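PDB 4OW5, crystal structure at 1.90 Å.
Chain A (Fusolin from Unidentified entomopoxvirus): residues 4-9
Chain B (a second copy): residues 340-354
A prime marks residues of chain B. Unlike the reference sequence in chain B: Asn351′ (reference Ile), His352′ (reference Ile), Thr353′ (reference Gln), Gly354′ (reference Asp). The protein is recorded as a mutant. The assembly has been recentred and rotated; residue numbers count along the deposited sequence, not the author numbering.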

# COMPACT_ATOMS: atom_id res chain seq x y z
N ILE A 4 17.91 14.57 -9.28
CA ILE A 4 17.45 14.52 -7.90
C ILE A 4 18.20 13.39 -7.22
O ILE A 4 18.17 12.28 -7.76
CB ILE A 4 15.93 14.30 -7.69
CG1 ILE A 4 15.02 15.00 -8.72
CG2 ILE A 4 15.53 14.70 -6.26
CD1 ILE A 4 13.60 14.30 -8.77
N THR A 5 18.86 13.66 -6.07
CA THR A 5 19.53 12.62 -5.29
C THR A 5 18.70 12.27 -4.09
O THR A 5 18.82 11.16 -3.60
CB THR A 5 20.94 12.97 -4.92
OG1 THR A 5 20.97 14.30 -4.40
CG2 THR A 5 21.89 12.78 -6.08
N PHE A 6 17.86 13.17 -3.60
CA PHE A 6 16.96 12.80 -2.49
C PHE A 6 15.64 13.52 -2.62
O PHE A 6 15.64 14.74 -2.53
CB PHE A 6 17.55 13.08 -1.10
CG PHE A 6 16.66 12.46 -0.05
CD1 PHE A 6 16.55 11.08 0.04
CD2 PHE A 6 15.81 13.24 0.72
CE1 PHE A 6 15.60 10.49 0.86
CE2 PHE A 6 14.92 12.64 1.63
CZ PHE A 6 14.83 11.27 1.69
N PRO A 7 14.49 12.81 -2.80
CA PRO A 7 14.35 11.34 -3.03
C PRO A 7 14.98 11.01 -4.38
O PRO A 7 14.78 11.77 -5.32
CB PRO A 7 12.83 11.09 -3.02
CG PRO A 7 12.18 12.38 -2.77
CD PRO A 7 13.20 13.49 -2.91
N ILE A 8 15.72 9.93 -4.47
CA ILE A 8 16.48 9.58 -5.68
C ILE A 8 15.59 9.57 -6.92
O ILE A 8 14.49 9.00 -6.88
CB ILE A 8 17.28 8.27 -5.52
CG1 ILE A 8 18.31 8.12 -6.65
CG2 ILE A 8 16.41 7.03 -5.37
CD1 ILE A 8 19.35 6.96 -6.44
N ALA A 9 16.04 10.26 -8.00
CA ALA A 9 15.27 10.30 -9.23
C ALA A 9 15.22 8.87 -9.83
O ALA A 9 16.17 8.10 -9.68
CB ALA A 9 15.88 11.26 -10.23
N GLU B 340 25.18 -2.00 0.45
CA GLU B 340 25.88 -0.91 1.13
C GLU B 340 25.23 0.44 0.84
O GLU B 340 25.04 1.25 1.76
CB GLU B 340 27.36 -0.86 0.72
CG GLU B 340 28.21 -1.85 1.49
CD GLU B 340 29.70 -1.79 1.23
OE1 GLU B 340 30.17 -0.80 0.60
OE2 GLU B 340 30.42 -2.71 1.69
N TRP B 341 24.91 0.69 -0.44
CA TRP B 341 24.31 1.96 -0.80
C TRP B 341 22.97 2.13 -0.10
O TRP B 341 22.73 3.16 0.50
CB TRP B 341 24.13 2.05 -2.33
CG TRP B 341 23.35 3.27 -2.71
CD1 TRP B 341 23.80 4.56 -2.70
CD2 TRP B 341 21.94 3.33 -2.92
NE1 TRP B 341 22.75 5.42 -2.92
CE2 TRP B 341 21.61 4.69 -3.13
CE3 TRP B 341 20.92 2.37 -2.94
CZ2 TRP B 341 20.30 5.10 -3.34
CZ3 TRP B 341 19.64 2.78 -3.24
CH2 TRP B 341 19.33 4.13 -3.40
N ASN B 342 22.11 1.13 -0.16
CA ASN B 342 20.77 1.20 0.40
C ASN B 342 20.78 1.38 1.94
O ASN B 342 19.85 1.99 2.49
CB ASN B 342 19.98 -0.03 0.02
CG ASN B 342 18.51 0.11 0.33
OD1 ASN B 342 17.88 1.12 0.02
ND2 ASN B 342 17.95 -0.85 1.01
N ASP B 343 21.79 0.85 2.62
CA ASP B 343 21.93 1.04 4.06
C ASP B 343 22.24 2.53 4.37
O ASP B 343 21.69 3.10 5.33
CB ASP B 343 23.01 0.13 4.64
CG ASP B 343 22.83 0.03 6.13
OD1 ASP B 343 21.88 -0.69 6.56
OD2 ASP B 343 23.50 0.80 6.86
N ASP B 344 23.09 3.16 3.55
CA ASP B 344 23.40 4.60 3.69
C ASP B 344 22.18 5.43 3.29
O ASP B 344 21.91 6.46 3.92
CB ASP B 344 24.61 4.99 2.83
CG ASP B 344 25.97 4.55 3.37
OD1 ASP B 344 26.08 4.29 4.61
OD2 ASP B 344 26.93 4.50 2.58
N TYR B 345 21.46 4.99 2.26
CA TYR B 345 20.23 5.67 1.80
C TYR B 345 19.16 5.57 2.88
O TYR B 345 18.50 6.56 3.14
CB TYR B 345 19.72 5.08 0.50
CG TYR B 345 18.71 5.97 -0.19
CD1 TYR B 345 19.09 7.19 -0.73
CD2 TYR B 345 17.37 5.60 -0.28
CE1 TYR B 345 18.16 8.04 -1.33
CE2 TYR B 345 16.43 6.44 -0.89
CZ TYR B 345 16.83 7.66 -1.41
OH TYR B 345 15.95 8.49 -2.08
N SER B 346 19.02 4.42 3.57
CA SER B 346 18.03 4.33 4.67
C SER B 346 18.33 5.34 5.77
O SER B 346 17.41 5.99 6.26
CB SER B 346 17.97 2.92 5.27
OG SER B 346 17.43 2.04 4.31
N ASP B 347 19.62 5.53 6.12
CA ASP B 347 20.01 6.53 7.14
C ASP B 347 19.70 7.95 6.67
O ASP B 347 19.27 8.77 7.48
CB ASP B 347 21.51 6.44 7.48
CG ASP B 347 21.91 5.14 8.18
OD1 ASP B 347 21.02 4.42 8.66
OD2 ASP B 347 23.12 4.83 8.20
N TYR B 348 19.93 8.25 5.38
CA TYR B 348 19.63 9.56 4.79
C TYR B 348 18.13 9.89 4.95
O TYR B 348 17.77 10.97 5.38
CB TYR B 348 20.03 9.65 3.31
CG TYR B 348 20.24 11.08 2.84
CD1 TYR B 348 19.17 11.86 2.42
CD2 TYR B 348 21.49 11.69 2.95
CE1 TYR B 348 19.34 13.19 2.07
CE2 TYR B 348 21.66 13.03 2.65
CZ TYR B 348 20.60 13.77 2.14
OH TYR B 348 20.75 15.09 1.83
N ILE B 349 17.26 8.91 4.67
CA ILE B 349 15.80 9.11 4.83
C ILE B 349 15.48 9.51 6.26
O ILE B 349 14.79 10.51 6.48
CB ILE B 349 15.02 7.84 4.44
CG1 ILE B 349 15.15 7.51 2.94
CG2 ILE B 349 13.55 7.97 4.81
CD1 ILE B 349 14.79 6.05 2.63
N GLU B 350 15.98 8.74 7.23
CA GLU B 350 15.73 9.01 8.65
C GLU B 350 16.23 10.39 9.08
O GLU B 350 15.52 11.07 9.80
CB GLU B 350 16.38 7.93 9.53
N ASN B 351 17.40 10.82 8.59
CA ASN B 351 17.98 12.09 8.97
C ASN B 351 17.46 13.29 8.21
O ASN B 351 17.68 14.41 8.70
CB ASN B 351 19.51 12.05 8.82
CG ASN B 351 20.12 11.08 9.80
OD1 ASN B 351 19.68 10.96 10.94
ND2 ASN B 351 21.14 10.34 9.38
N HIS B 352 16.83 13.13 7.03
CA HIS B 352 16.42 14.29 6.22
C HIS B 352 14.94 14.29 5.86
O HIS B 352 14.53 15.02 4.96
CB HIS B 352 17.32 14.41 4.98
CG HIS B 352 18.75 14.54 5.38
ND1 HIS B 352 19.23 15.71 5.95
CD2 HIS B 352 19.72 13.60 5.46
CE1 HIS B 352 20.49 15.47 6.26
NE2 HIS B 352 20.82 14.21 6.00
N THR B 353 14.13 13.59 6.65
CA THR B 353 12.68 13.62 6.56
C THR B 353 12.14 13.74 7.99
O THR B 353 12.80 13.32 8.93
CB THR B 353 12.05 12.42 5.84
OG1 THR B 353 12.17 11.24 6.63
CG2 THR B 353 12.60 12.21 4.45
N GLY B 354 10.94 14.25 8.11
CA GLY B 354 10.29 14.36 9.40
C GLY B 354 10.60 15.65 10.12
O GLY B 354 11.50 16.42 9.76

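Strand residues 4-6 run at 77° to the helix of the second copy, and Phe6 and Ile8 carry most of the contact on the chain A side. Ile4 lies out of reach, and Thr5 contributes mainly backbone: its O sits 3.9 Å from Tyr345′ CE1, near the plane of that ring.

Phe6 is the centrepiece. Its CB points toward the helix, and chi1 in t sends the ring among residues that the helical repeat brings to one side. Tyr348′ covers one ring face, with its CE1 3.5 Å from Phe6 CG. At the ring edge, Phe6 CE1 lies 3.7 Å from Ile349′ CG1, and Phe6 CZ lies 3.7 Å from Thr353′ CG2. Thr353′, which departs from the reference sequence, suits this border: its methyl meets the ring while its OG1 donates to Ile349′ O at 2.7 Å.

Pro7, after a cis peptide bond, directs its side chain away overall, yet its CA comes within 3.4 Å of Tyr345′ OH. Tyr345′ OH accepts the one hydrogen bond between the stretches, from Ile8 N at 2.8 Å and a nearly straight 169°, so a buried backbone donor is satisfied by the tip of a long aromatic side chain. Ile8 then adds apolar packing: its CG2 lies 4.0 Å from Tyr345′ CZ, and its extended CD1 reaches Trp341′ CZ2 at 3.7 Å. Ala9 turns away, ending the contact.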